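Local coordinates for protein dioxygenase (Pseudomonas brassicacearum, PDB 5V2D) that probably cleaves the central double bond of lignin-derived stilbenes with molecular oxygen at a non-haem iron centre, at residues 275-280 / 300-305; 236-241 / 248-253; 319-324 / 346-351. All coordinates share one frame; numbering follows the deposited sequence.

Contact 1 (275-280 / 300-305). With FE (Fe (III) ion), chain E.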
ATOM      1  N   LEU A 275      -2.698   0.176 -24.352  1.00 47.12           N
ATOM      2  CA  LEU A 275      -1.584  -0.725 -24.015  1.00 43.89           C
ATOM      3  C   LEU A 275      -2.166  -1.852 -23.166  1.00 41.60           C
ATOM      4  O   LEU A 275      -2.744  -1.595 -22.120  1.00 38.75           O
ATOM      5  CB  LEU A 275      -0.597  -0.036 -23.118  1.00 43.33           C
ATOM      6  CG  LEU A 275       0.867   0.054 -23.380  1.00 45.22           C
ATOM      7  CD1 LEU A 275       1.553   0.268 -22.029  1.00 43.58           C
ATOM      8  CD2 LEU A 275       1.478  -1.053 -24.200  1.00 42.35           C
ATOM      9  N   PRO A 276      -2.018  -3.080 -23.606  1.00 43.34           N
ATOM     10  CA  PRO A 276      -2.515  -4.189 -22.779  1.00 40.88           C
ATOM     11  C   PRO A 276      -1.870  -4.220 -21.357  1.00 36.49           C
ATOM     12  O   PRO A 276      -0.696  -3.924 -21.178  1.00 35.62           O
ATOM     13  CB  PRO A 276      -2.135  -5.415 -23.592  1.00 40.79           C
ATOM     14  CG  PRO A 276      -2.009  -4.954 -25.024  1.00 42.79           C
ATOM     15  CD  PRO A 276      -1.517  -3.534 -24.933  1.00 45.81           C
ATOM     16  N   GLN A 277      -2.688  -4.552 -20.382  1.00 33.23           N
ATOM     17  CA  GLN A 277      -2.191  -5.020 -19.092  1.00 33.53           C
ATOM     18  C   GLN A 277      -1.234  -6.147 -19.430  1.00 34.70           C
ATOM     19  O   GLN A 277      -1.533  -6.994 -20.277  1.00 36.83           O
ATOM     20  CB  GLN A 277      -3.358  -5.478 -18.220  1.00 34.68           C
ATOM     21  CG  GLN A 277      -4.178  -4.326 -17.655  1.00 34.45           C
ATOM     22  CD  GLN A 277      -5.423  -4.819 -16.974  1.00 38.13           C
ATOM     23  OE1 GLN A 277      -5.430  -5.046 -15.777  1.00 37.78           O
ATOM     24  NE2 GLN A 277      -6.455  -5.068 -17.736  1.00 39.31           N
ATOM     25  N   LEU A 278      -0.065  -6.140 -18.842  1.00 33.80           N
ATOM     26  CA  LEU A 278       0.933  -7.174 -19.150  1.00 35.52           C
ATOM     27  C   LEU A 278       1.326  -7.875 -17.824  1.00 35.22           C
ATOM     28  O   LEU A 278       1.354  -7.250 -16.765  1.00 34.93           O
ATOM     29  CB  LEU A 278       2.076  -6.467 -19.798  1.00 38.16           C
ATOM     30  CG  LEU A 278       3.043  -7.175 -20.655  1.00 44.56           C
ATOM     31  CD1 LEU A 278       2.419  -7.962 -21.793  1.00 46.40           C
ATOM     32  CD2 LEU A 278       4.075  -6.196 -21.212  1.00 45.91           C
ATOM     33  N   PHE A 279       1.627  -9.169 -17.891  1.00 32.90           N
ATOM     34  CA  PHE A 279       2.064  -9.946 -16.733  1.00 30.81           C
ATOM     35  C   PHE A 279       3.281 -10.776 -17.113  1.00 32.19           C
ATOM     36  O   PHE A 279       3.221 -11.537 -18.123  1.00 31.10           O
ATOM     37  CB  PHE A 279       0.948 -10.884 -16.298  1.00 30.55           C
ATOM     38  CG  PHE A 279      -0.327 -10.171 -15.936  1.00 31.83           C
ATOM     39  CD1 PHE A 279      -1.272  -9.833 -16.910  1.00 31.40           C
ATOM     40  CD2 PHE A 279      -0.561  -9.799 -14.616  1.00 31.83           C
ATOM     41  CE1 PHE A 279      -2.430  -9.197 -16.596  1.00 30.08           C
ATOM     42  CE2 PHE A 279      -1.740  -9.168 -14.270  1.00 31.49           C
ATOM     43  CZ  PHE A 279      -2.686  -8.878 -15.237  1.00 30.16           C
ATOM     44  N   ALA A 280       4.352 -10.670 -16.337  1.00 29.81           N
ATOM     45  CA  ALA A 280       5.480 -11.582 -16.446  1.00 29.08           C
ATOM     46  C   ALA A 280       5.348 -12.678 -15.396  1.00 30.13           C
ATOM     47  O   ALA A 280       5.140 -12.402 -14.233  1.00 28.54           O
ATOM     48  CB  ALA A 280       6.762 -10.832 -16.226  1.00 29.92           C
ATOM     49  N   GLY A 300      -7.301  -0.872 -18.632  1.00 36.60           N
ATOM     50  CA  GLY A 300      -7.621  -1.422 -17.354  1.00 35.65           C
ATOM     51  C   GLY A 300      -6.365  -1.398 -16.493  1.00 34.70           C
ATOM     52  O   GLY A 300      -5.276  -1.342 -17.023  1.00 34.01           O
ATOM     53  N   PHE A 301      -6.524  -1.489 -15.193  1.00 33.69           N
ATOM     54  CA  PHE A 301      -5.352  -1.561 -14.356  1.00 37.23           C
ATOM     55  C   PHE A 301      -5.498  -2.462 -13.119  1.00 32.85           C
ATOM     56  O   PHE A 301      -6.551  -2.622 -12.462  1.00 30.82           O
ATOM     57  CB  PHE A 301      -4.712  -0.205 -14.052  1.00 41.38           C
ATOM     58  CG  PHE A 301      -5.257   0.442 -12.848  1.00 41.61           C
ATOM     59  CD1 PHE A 301      -6.339   1.236 -12.916  1.00 44.60           C
ATOM     60  CD2 PHE A 301      -4.680   0.113 -11.619  1.00 41.29           C
ATOM     61  CE1 PHE A 301      -6.860   1.807 -11.749  1.00 50.65           C
ATOM     62  CE2 PHE A 301      -5.199   0.580 -10.486  1.00 44.13           C
ATOM     63  CZ  PHE A 301      -6.300   1.458 -10.521  1.00 47.61           C
ATOM     64  N   GLN A 302      -4.385  -3.104 -12.897  1.00 28.96           N
ATOM     65  CA  GLN A 302      -4.257  -4.150 -11.883  1.00 29.37           C
ATOM     66  C   GLN A 302      -4.175  -3.482 -10.499  1.00 28.47           C
ATOM     67  O   GLN A 302      -3.258  -2.652 -10.264  1.00 30.21           O
ATOM     68  CB  GLN A 302      -2.986  -4.939 -12.118  1.00 28.30           C
ATOM     69  CG  GLN A 302      -2.895  -5.587 -13.512  1.00 29.84           C
ATOM     70  CD  GLN A 302      -2.085  -4.777 -14.514  1.00 28.34           C
ATOM     71  OE1 GLN A 302      -2.272  -3.565 -14.619  1.00 27.74           O
ATOM     72  NE2 GLN A 302      -1.228  -5.442 -15.264  1.00 27.57           N
ATOM     73  N   GLY A 303      -5.076  -3.819  -9.609  1.00 26.69           N
ATOM     74  CA  GLY A 303      -4.994  -3.351  -8.174  1.00 25.40           C
ATOM     75  C   GLY A 303      -4.065  -4.225  -7.332  1.00 25.73           C
ATOM     76  O   GLY A 303      -3.276  -5.014  -7.856  1.00 26.55           O
ATOM     77  N   HIS A 304      -4.189  -4.088  -6.015  1.00 25.88           N
ATOM     78  CA  HIS A 304      -3.374  -4.849  -5.073  1.00 25.59           C
ATOM     79  C   HIS A 304      -3.709  -6.334  -5.079  1.00 25.92           C
ATOM     80  O   HIS A 304      -4.858  -6.720  -5.169  1.00 26.40           O
ATOM     81  CB  HIS A 304      -3.619  -4.301  -3.661  1.00 25.11           C
ATOM     82  CG  HIS A 304      -2.989  -2.985  -3.471  1.00 25.27           C
ATOM     83  ND1 HIS A 304      -3.701  -1.813  -3.391  1.00 26.10           N
ATOM     84  CD2 HIS A 304      -1.699  -2.670  -3.243  1.00 25.04           C
ATOM     85  CE1 HIS A 304      -2.835  -0.818  -3.217  1.00 28.37           C
ATOM     86  NE2 HIS A 304      -1.623  -1.321  -3.133  1.00 25.74           N
ATOM     87  N   THR A 305      -2.696  -7.150  -4.901  1.00 23.95           N
ATOM     88  CA  THR A 305      -2.874  -8.583  -4.758  1.00 25.56           C
ATOM     89  C   THR A 305      -3.592  -8.966  -3.491  1.00 26.07           C
ATOM     90  O   THR A 305      -3.117  -8.670  -2.383  1.00 24.27           O
ATOM     91  CB  THR A 305      -1.489  -9.244  -4.788  1.00 26.48           C
ATOM     92  OG1 THR A 305      -0.830  -8.874  -5.995  1.00 30.37           O
ATOM     93  CG2 THR A 305      -1.563 -10.766  -4.706  1.00 27.05           C
TER
HETATM   94 FE    FE E 500       0.107  -0.397  -2.415  1.00 21.77          FE
HETATM   95  O   HOH W   1      -0.497   1.576  -2.407  1.00 26.53           O
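Gln277 and Gln302 carry most of this contact, sliding past each other in opposite directions. Their amide planes stand nearly perpendicular, 88° apart, so they do not stack. Gln277 reaches across because its CG lies anti to its own carbonyl carbon (chi1 -74°) and the chain stays extended beyond that point. Its CG then sits 3.2 Å from Gly300 O. Its OE1 lies 3.4 Å from Gln302 CG, a meeting of oxygen with methylene. The Gln302 chain bends instead at chi2 (97°). This turns its amide beside CB of Gln277, which is 3.6 Å from Gln302 NE2. Phe279 comes in from the opposite direction. Its ring atom CZ meets Gln302 CG at 3.7 Å, and Gln302 NE2 lies over one face of the ring, offset toward the rim.

Both amide nitrogens find their acceptors outside the two segments. NE2 of Gln277 bonds to Pro297 O, and NE2 of Gln302 bonds to Leu252 O. An alanine in place of Gln277 would take away the amide and is likely to open a gap against Gly300 and Gln302, and to leave Pro297 O without the donor NE2. A few residues beyond Gln302, His304 NE2 binds the iron at 2.1 Å. His188, His239, His495 and a water also bind it, and Glu372 holds His304 ND1 from behind.

The two segments belong to successive sheets of what is, as in related carotenoid oxygenases, a beta-propeller. The bent Gln302 and the extended Gln277 pack by van der Waals contact where the two sheets meet. Gln277 OE1 and Gly300 O are buried here with no polar partner in the model, a probable energetic cost.

Contact 2 (236-241 / 248-253); sequences AMVHDF and VVFPLI. With FE (Fe (III) ion), chain E.
Met237 O accepts from Ile253 N at 2.9 Å, the one direct backbone hydrogen bond between the segments. Farther on, a water bridges the two backbones. This water accepts from Asp240 N and donates to Pro251 O, the latter at 2.8 Å. Close by, Pro251 CD packs against the backbone oxygen Asp240 O at 3.2 Å.

The apolar contacts run the length of the segments. Met237 and Ile253 lie side by side and point the same way, with Met237 SD 3.9 Å from Ile253 CD1. Val238 divides its two methyls. CG1, anti to the backbone N (chi1 -172°), goes to the ring of Pro251 and to Phe250 CB. Val238 CG2 meets Leu252 CD1 at 3.7 Å. Phe241 has CG wedged between its backbone N and carbonyl carbon (chi1 85°), which sets the ring edge against Val248. CG1 of Val248 is 3.6 Å from Phe241 CD2, in the ring plane.

The His239 side chain leads away from the strand. Its NE2 binds the iron at 2.1 Å, while its ND1 bonds to Glu156. Asp240 OD1 accepts from Phe241 N on its anti side, tilted 29° out of the carboxylate plane. The same oxygen forms a salt bridge with Lys190.

Segment 236-241 is a loop between strands 224-231 and 242-243. It carries an iron ligand along strand 247-252, which also pairs with strand 276-283. Phe201 and Tyr203 of strand 198-203, in the preceding sheet, pack on Val238.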
ATOM      1  N   ALA A 236       7.386   0.324 -16.978  1.00 32.30           N
ATOM      2  CA  ALA A 236       6.065   0.561 -16.490  1.00 30.94           C
ATOM      3  C   ALA A 236       5.975   0.351 -15.001  1.00 29.95           C
ATOM      4  O   ALA A 236       6.785  -0.416 -14.415  1.00 30.84           O
ATOM      5  CB  ALA A 236       5.088  -0.378 -17.186  1.00 35.44           C
ATOM      6  N   MET A 237       4.913   0.907 -14.417  1.00 27.35           N
ATOM      7  CA  MET A 237       4.704   0.744 -12.943  1.00 27.78           C
ATOM      8  C   MET A 237       4.431  -0.726 -12.630  1.00 29.22           C
ATOM      9  O   MET A 237       3.525  -1.346 -13.215  1.00 28.46           O
ATOM     10  CB  MET A 237       3.538   1.565 -12.453  1.00 29.01           C
ATOM     11  CG  MET A 237       3.344   1.460 -10.920  1.00 28.87           C
ATOM     12  SD  MET A 237       1.886   2.358 -10.303  1.00 30.98           S
ATOM     13  CE  MET A 237       2.642   3.943 -10.276  1.00 31.59           C
ATOM     14  N   VAL A 238       5.190  -1.273 -11.692  1.00 28.25           N
ATOM     15  CA  VAL A 238       4.866  -2.568 -11.086  1.00 26.92           C
ATOM     16  C   VAL A 238       4.723  -2.298  -9.592  1.00 26.68           C
ATOM     17  O   VAL A 238       5.746  -2.307  -8.805  1.00 27.36           O
ATOM     18  CB  VAL A 238       5.919  -3.628 -11.343  1.00 26.30           C
ATOM     19  CG1 VAL A 238       5.420  -4.987 -10.853  1.00 26.60           C
ATOM     20  CG2 VAL A 238       6.200  -3.759 -12.832  1.00 26.91           C
ATOM     21  N   HIS A 239       3.472  -2.053  -9.192  1.00 26.22           N
ATOM     22  CA  HIS A 239       3.243  -1.608  -7.807  1.00 25.29           C
ATOM     23  C   HIS A 239       3.298  -2.790  -6.828  1.00 24.19           C
ATOM     24  O   HIS A 239       3.951  -2.736  -5.780  1.00 24.96           O
ATOM     25  CB  HIS A 239       1.956  -0.766  -7.685  1.00 23.99           C
ATOM     26  CG  HIS A 239       1.693  -0.294  -6.280  1.00 23.09           C
ATOM     27  ND1 HIS A 239       2.559   0.555  -5.615  1.00 23.24           N
ATOM     28  CD2 HIS A 239       0.750  -0.672  -5.380  1.00 22.83           C
ATOM     29  CE1 HIS A 239       2.097   0.772  -4.397  1.00 24.66           C
ATOM     30  NE2 HIS A 239       1.020   0.020  -4.226  1.00 24.26           N
ATOM     31  N   ASP A 240       2.505  -3.825  -7.136  1.00 26.11           N
ATOM     32  CA  ASP A 240       2.358  -4.998  -6.288  1.00 26.35           C
ATOM     33  C   ASP A 240       2.759  -6.190  -7.134  1.00 26.44           C
ATOM     34  O   ASP A 240       2.986  -6.061  -8.322  1.00 23.96           O
ATOM     35  CB  ASP A 240       0.905  -5.051  -5.787  1.00 27.83           C
ATOM     36  CG  ASP A 240       0.710  -5.887  -4.506  1.00 27.21           C
ATOM     37  OD1 ASP A 240       1.616  -6.699  -4.147  1.00 26.94           O
ATOM     38  OD2 ASP A 240      -0.406  -5.769  -3.895  1.00 27.26           O
ATOM     39  N   PHE A 241       2.889  -7.347  -6.536  1.00 26.12           N
ATOM     40  CA  PHE A 241       3.186  -8.573  -7.286  1.00 25.07           C
ATOM     41  C   PHE A 241       2.560  -9.751  -6.582  1.00 26.45           C
ATOM     42  O   PHE A 241       1.844  -9.570  -5.651  1.00 24.12           O
ATOM     43  CB  PHE A 241       4.705  -8.729  -7.545  1.00 25.49           C
ATOM     44  CG  PHE A 241       5.489  -9.356  -6.442  1.00 26.81           C
ATOM     45  CD1 PHE A 241       5.431  -8.895  -5.177  1.00 25.50           C
ATOM     46  CD2 PHE A 241       6.336 -10.417  -6.710  1.00 30.11           C
ATOM     47  CE1 PHE A 241       6.240  -9.438  -4.165  1.00 28.41           C
ATOM     48  CE2 PHE A 241       7.128 -11.006  -5.696  1.00 30.12           C
ATOM     49  CZ  PHE A 241       7.067 -10.522  -4.433  1.00 29.17           C
ATOM     50  N   VAL A 248       6.376 -16.475  -9.530  1.00 31.43           N
ATOM     51  CA  VAL A 248       6.253 -15.058  -9.225  1.00 30.75           C
ATOM     52  C   VAL A 248       5.574 -14.426 -10.444  1.00 28.77           C
ATOM     53  O   VAL A 248       5.868 -14.792 -11.557  1.00 29.31           O
ATOM     54  CB  VAL A 248       7.654 -14.509  -9.016  1.00 34.45           C
ATOM     55  CG1 VAL A 248       7.650 -13.014  -8.903  1.00 38.60           C
ATOM     56  CG2 VAL A 248       8.210 -15.094  -7.738  1.00 37.49           C
ATOM     57  N   VAL A 249       4.668 -13.467 -10.228  1.00 29.02           N
ATOM     58  CA  VAL A 249       3.969 -12.754 -11.279  1.00 29.14           C
ATOM     59  C   VAL A 249       4.136 -11.249 -11.059  1.00 30.57           C
ATOM     60  O   VAL A 249       3.855 -10.742  -9.954  1.00 26.53           O
ATOM     61  CB  VAL A 249       2.474 -13.080 -11.270  1.00 30.13           C
ATOM     62  CG1 VAL A 249       1.755 -12.342 -12.398  1.00 31.89           C
ATOM     63  CG2 VAL A 249       2.284 -14.585 -11.392  1.00 30.16           C
ATOM     64  N   PHE A 250       4.600 -10.554 -12.094  1.00 30.93           N
ATOM     65  CA  PHE A 250       4.773  -9.085 -12.094  1.00 30.32           C
ATOM     66  C   PHE A 250       3.646  -8.484 -12.972  1.00 29.28           C
ATOM     67  O   PHE A 250       3.650  -8.650 -14.179  1.00 28.45           O
ATOM     68  CB  PHE A 250       6.054  -8.716 -12.767  1.00 32.26           C
ATOM     69  CG  PHE A 250       7.289  -9.097 -12.015  1.00 31.43           C
ATOM     70  CD1 PHE A 250       7.667 -10.426 -11.898  1.00 33.16           C
ATOM     71  CD2 PHE A 250       8.203  -8.102 -11.636  1.00 34.89           C
ATOM     72  CE1 PHE A 250       8.831 -10.798 -11.214  1.00 32.39           C
ATOM     73  CE2 PHE A 250       9.433  -8.431 -10.972  1.00 32.93           C
ATOM     74  CZ  PHE A 250       9.734  -9.795 -10.768  1.00 35.27           C
ATOM     75  N   PRO A 251       2.725  -7.757 -12.378  1.00 28.37           N
ATOM     76  CA  PRO A 251       1.690  -7.066 -13.178  1.00 27.26           C
ATOM     77  C   PRO A 251       2.219  -5.695 -13.590  1.00 28.07           C
ATOM     78  O   PRO A 251       2.417  -4.795 -12.764  1.00 26.09           O
ATOM     79  CB  PRO A 251       0.479  -6.968 -12.220  1.00 28.10           C
ATOM     80  CG  PRO A 251       0.936  -7.686 -10.963  1.00 28.71           C
ATOM     81  CD  PRO A 251       2.413  -7.717 -10.949  1.00 27.63           C
ATOM     82  N   LEU A 252       2.424  -5.481 -14.874  1.00 28.34           N
ATOM     83  CA  LEU A 252       2.819  -4.181 -15.398  1.00 28.05           C
ATOM     84  C   LEU A 252       1.575  -3.378 -15.724  1.00 29.56           C
ATOM     85  O   LEU A 252       0.826  -3.701 -16.654  1.00 30.73           O
ATOM     86  CB  LEU A 252       3.661  -4.309 -16.696  1.00 30.84           C
ATOM     87  CG  LEU A 252       5.135  -4.515 -16.408  1.00 32.21           C
ATOM     88  CD1 LEU A 252       5.307  -5.877 -15.781  1.00 31.20           C
ATOM     89  CD2 LEU A 252       5.948  -4.405 -17.650  1.00 34.09           C
ATOM     90  N   ILE A 253       1.355  -2.352 -14.941  1.00 27.86           N
ATOM     91  CA  ILE A 253       0.247  -1.425 -15.100  1.00 30.85           C
ATOM     92  C   ILE A 253       0.571  -0.508 -16.313  1.00 32.12           C
ATOM     93  O   ILE A 253       1.747  -0.137 -16.488  1.00 31.20           O
ATOM     94  CB  ILE A 253       0.123  -0.595 -13.823  1.00 31.30           C
ATOM     95  CG1 ILE A 253      -0.248  -1.510 -12.638  1.00 30.79           C
ATOM     96  CG2 ILE A 253      -0.922   0.506 -13.962  1.00 34.55           C
ATOM     97  CD1 ILE A 253       0.008  -0.862 -11.267  1.00 30.81           C
TER
HETATM   98 FE    FE E 500       0.107  -0.397  -2.415  1.00 21.77          FE
HETATM   99  O   HOH W   2       1.730  -3.809 -10.262  1.00 27.58           O
HETATM  100  O   HOH W   1      -0.497   1.576  -2.407  1.00 26.53           O

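Contact 3 (319-324 / 346-351); sequences MPVTGG and CLMRWT
Met319 crosses the indole of Trp350 at an oblique angle, and its CG lies in the ring plane at the edge. Met319 SD is 3.4 Å from Trp350 NE1, a Met-aromatic contact. The sulfur approaches obliquely, 71° off the normal of the five-membered ring. Chi1 of Met319 is 60°, which puts CG in the crowded position between the backbone N and the carbonyl carbon. That turn brings the thioether to the indole. Val321 flanks the same nitrogen, its CG2 at 3.6 Å from Trp350 NE1. Val321 stands at about a right angle to both Trp350 and Met348, and Met348 CG lies 3.9 Å from Val321 CG2. On the other face of the sheet Leu347 folds its CD1 over the backbone of Met319 and touches Pro320 CD.

The strands beneath are antiparallel neighbours. Met319 pairs with Met348, and Val321 with Cys346, as hydrogen-bonded pairs. Pro320 and Leu347 form the non-hydrogen-bonded pair between them, where Pro320 CA makes a C-H...O contact with Cys346 O. Met319 N donates to Met348 O at 2.9 Å. The return bond, Met348 N to Met319 O, is 2.8 Å. The last bond, Cys346 N to Val321 O, is weak.

Pro320 sits at the non-hydrogen-bonded position, so its missing N-H costs this pairing no bond. Trp350 NE1 is buried without a hydrogen-bonding partner in the model. Near it lie Met319 SD and Val321 CG2, so its burial is probably only partly compensated by the polarisable sulfur.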
ATOM      1  N   MET A 319      -7.114 -10.081  -7.454  1.00 26.23           N
ATOM      2  CA  MET A 319      -6.881  -8.671  -7.249  1.00 26.43           C
ATOM      3  C   MET A 319      -8.074  -7.840  -7.774  1.00 28.10           C
ATOM      4  O   MET A 319      -8.713  -8.241  -8.707  1.00 27.55           O
ATOM      5  CB  MET A 319      -5.639  -8.210  -8.044  1.00 27.66           C
ATOM      6  CG  MET A 319      -5.763  -8.410  -9.517  1.00 29.85           C
ATOM      7  SD  MET A 319      -4.500  -7.581 -10.550  1.00 32.67           S
ATOM      8  CE  MET A 319      -3.160  -8.674 -10.244  1.00 28.00           C
ATOM      9  N   PRO A 320      -8.266  -6.631  -7.237  1.00 27.29           N
ATOM     10  CA  PRO A 320      -9.146  -5.654  -7.912  1.00 27.25           C
ATOM     11  C   PRO A 320      -8.554  -5.335  -9.267  1.00 28.66           C
ATOM     12  O   PRO A 320      -7.302  -5.325  -9.430  1.00 26.95           O
ATOM     13  CB  PRO A 320      -9.129  -4.444  -6.985  1.00 28.15           C
ATOM     14  CG  PRO A 320      -8.581  -4.947  -5.701  1.00 29.59           C
ATOM     15  CD  PRO A 320      -7.649  -6.082  -6.032  1.00 27.37           C
ATOM     16  N   VAL A 321      -9.449  -5.136 -10.232  1.00 28.85           N
ATOM     17  CA  VAL A 321      -9.115  -4.656 -11.546  1.00 31.70           C
ATOM     18  C   VAL A 321     -10.099  -3.517 -11.867  1.00 34.68           C
ATOM     19  O   VAL A 321     -11.337  -3.676 -11.649  1.00 31.81           O
ATOM     20  CB  VAL A 321      -9.214  -5.751 -12.565  1.00 34.02           C
ATOM     21  CG1 VAL A 321      -8.836  -5.218 -13.972  1.00 34.51           C
ATOM     22  CG2 VAL A 321      -8.262  -6.895 -12.241  1.00 33.78           C
ATOM     23  N   THR A 322      -9.569  -2.384 -12.306  1.00 30.26           N
ATOM     24  CA  THR A 322     -10.404  -1.231 -12.580  1.00 34.82           C
ATOM     25  C   THR A 322     -10.348  -0.936 -14.061  1.00 36.94           C
ATOM     26  O   THR A 322      -9.281  -0.960 -14.667  1.00 33.80           O
ATOM     27  CB  THR A 322      -9.900  -0.009 -11.817  1.00 33.10           C
ATOM     28  OG1 THR A 322      -9.928  -0.344 -10.452  1.00 34.14           O
ATOM     29  CG2 THR A 322     -10.764   1.239 -12.060  1.00 34.28           C
ATOM     30  N   GLY A 323     -11.500  -0.644 -14.649  1.00 42.97           N
ATOM     31  CA  GLY A 323     -11.550  -0.427 -16.112  1.00 45.29           C
ATOM     32  C   GLY A 323     -11.253   1.002 -16.561  1.00 49.42           C
ATOM     33  O   GLY A 323     -12.001   1.530 -17.354  1.00 51.00           O
ATOM     34  N   GLY A 324     -10.133   1.594 -16.130  1.00 44.48           N
ATOM     35  CA  GLY A 324      -9.640   2.873 -16.655  1.00 44.13           C
ATOM     36  C   GLY A 324      -8.670   3.512 -15.685  1.00 44.11           C
ATOM     37  O   GLY A 324      -8.401   2.940 -14.627  1.00 36.41           O
ATOM     38  N   CYS A 346     -14.014  -4.400  -9.759  1.00 39.27           N
ATOM     39  CA  CYS A 346     -14.412  -5.466  -8.865  1.00 37.83           C
ATOM     40  C   CYS A 346     -13.175  -6.349  -8.598  1.00 30.75           C
ATOM     41  O   CYS A 346     -12.149  -6.178  -9.257  1.00 30.39           O
ATOM     42  CB  CYS A 346     -15.600  -6.277  -9.542  1.00 39.17           C
ATOM     43  SG  CYS A 346     -15.037  -7.178 -11.016  1.00 42.96           S
ATOM     44  N   LEU A 347     -13.277  -7.231  -7.617  1.00 28.52           N
ATOM     45  CA  LEU A 347     -12.280  -8.258  -7.372  1.00 29.68           C
ATOM     46  C   LEU A 347     -12.333  -9.286  -8.502  1.00 29.45           C
ATOM     47  O   LEU A 347     -13.416  -9.771  -8.854  1.00 30.02           O
ATOM     48  CB  LEU A 347     -12.506  -8.949  -6.004  1.00 29.12           C
ATOM     49  CG  LEU A 347     -11.338  -9.832  -5.544  1.00 29.33           C
ATOM     50  CD1 LEU A 347     -10.101  -9.039  -5.114  1.00 29.08           C
ATOM     51  CD2 LEU A 347     -11.821 -10.706  -4.429  1.00 30.81           C
ATOM     52  N   MET A 348     -11.175  -9.618  -9.064  1.00 29.79           N
ATOM     53  CA  MET A 348     -11.053 -10.584 -10.150  1.00 31.77           C
ATOM     54  C   MET A 348      -9.998 -11.626  -9.924  1.00 31.50           C
ATOM     55  O   MET A 348      -9.053 -11.439  -9.143  1.00 29.83           O
ATOM     56  CB  MET A 348     -10.713  -9.837 -11.443  1.00 34.87           C
ATOM     57  CG  MET A 348     -11.625  -8.683 -11.663  1.00 39.25           C
ATOM     58  SD  MET A 348     -12.250  -8.308 -13.267  1.00 49.05           S
ATOM     59  CE  MET A 348     -13.284  -9.654 -13.396  1.00 43.13           C
ATOM     60  N   ARG A 349     -10.151 -12.751 -10.627  1.00 30.84           N
ATOM     61  CA  ARG A 349      -9.162 -13.807 -10.630  1.00 30.74           C
ATOM     62  C   ARG A 349      -8.585 -13.858 -12.032  1.00 30.47           C
ATOM     63  O   ARG A 349      -9.329 -14.035 -13.009  1.00 32.02           O
ATOM     64  CB  ARG A 349      -9.736 -15.151 -10.295  1.00 33.74           C
ATOM     65  CG  ARG A 349      -8.733 -16.306 -10.442  1.00 33.65           C
ATOM     66  CD  ARG A 349      -9.191 -17.578  -9.709  1.00 37.00           C
ATOM     67  NE  ARG A 349      -9.063 -17.358  -8.264  1.00 38.97           N
ATOM     68  CZ  ARG A 349      -9.389 -18.209  -7.313  1.00 40.99           C
ATOM     69  NH1 ARG A 349      -9.808 -19.450  -7.671  1.00 38.59           N
ATOM     70  NH2 ARG A 349      -9.191 -17.871  -6.037  1.00 36.28           N
ATOM     71  N   TRP A 350      -7.269 -13.756 -12.121  1.00 27.91           N
ATOM     72  CA  TRP A 350      -6.544 -14.039 -13.365  1.00 28.71           C
ATOM     73  C   TRP A 350      -6.010 -15.474 -13.304  1.00 30.76           C
ATOM     74  O   TRP A 350      -5.534 -15.927 -12.258  1.00 29.65           O
ATOM     75  CB  TRP A 350      -5.346 -13.123 -13.476  1.00 29.28           C
ATOM     76  CG  TRP A 350      -5.646 -11.694 -13.516  1.00 30.24           C
ATOM     77  CD1 TRP A 350      -5.643 -10.863 -12.471  1.00 29.88           C
ATOM     78  CD2 TRP A 350      -5.821 -10.890 -14.679  1.00 29.30           C
ATOM     79  NE1 TRP A 350      -5.889  -9.572 -12.892  1.00 31.34           N
ATOM     80  CE2 TRP A 350      -5.961  -9.561 -14.249  1.00 29.40           C
ATOM     81  CE3 TRP A 350      -5.899 -11.163 -16.051  1.00 33.48           C
ATOM     82  CZ2 TRP A 350      -6.214  -8.514 -15.110  1.00 30.48           C
ATOM     83  CZ3 TRP A 350      -6.169 -10.095 -16.916  1.00 31.74           C
ATOM     84  CH2 TRP A 350      -6.302  -8.811 -16.454  1.00 31.67           C
ATOM     85  N   THR A 351      -6.032 -16.177 -14.441  1.00 31.46           N
ATOM     86  CA  THR A 351      -5.534 -17.525 -14.552  1.00 31.69           C
ATOM     87  C   THR A 351      -4.479 -17.526 -15.696  1.00 34.48           C
ATOM     88  O   THR A 351      -4.801 -17.107 -16.847  1.00 35.80           O
ATOM     89  CB  THR A 351      -6.692 -18.435 -14.951  1.00 35.31           C
ATOM     90  OG1 THR A 351      -7.676 -18.420 -13.888  1.00 38.07           O
ATOM     91  CG2 THR A 351      -6.190 -19.904 -15.125  1.00 36.72           C
TER

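Overall arrangement
All three contacts are buried, though Cys346 and Met348 of contact 3 are partly exposed. Contacts 1 and 2 each supply a histidine to the iron. Contact 1 uses strand 276-283 and contact 2 its neighbour 247-252 in one sheet. Contact 3 belongs to the next sheet, where strand 301-311 of contact 1 pairs with strand 314-322; Gly303 N lies 2.7 Å from Pro320 O. Contact 1 thus spans two sheets and rests on amide and ring packing. Contact 2 joins a loop to a strand with mixed polar, water and apolar links. Contact 3 is antiparallel strand pairing and binds no metal. Contacts 2 and 3 barely meet, at Pro251 and Met319.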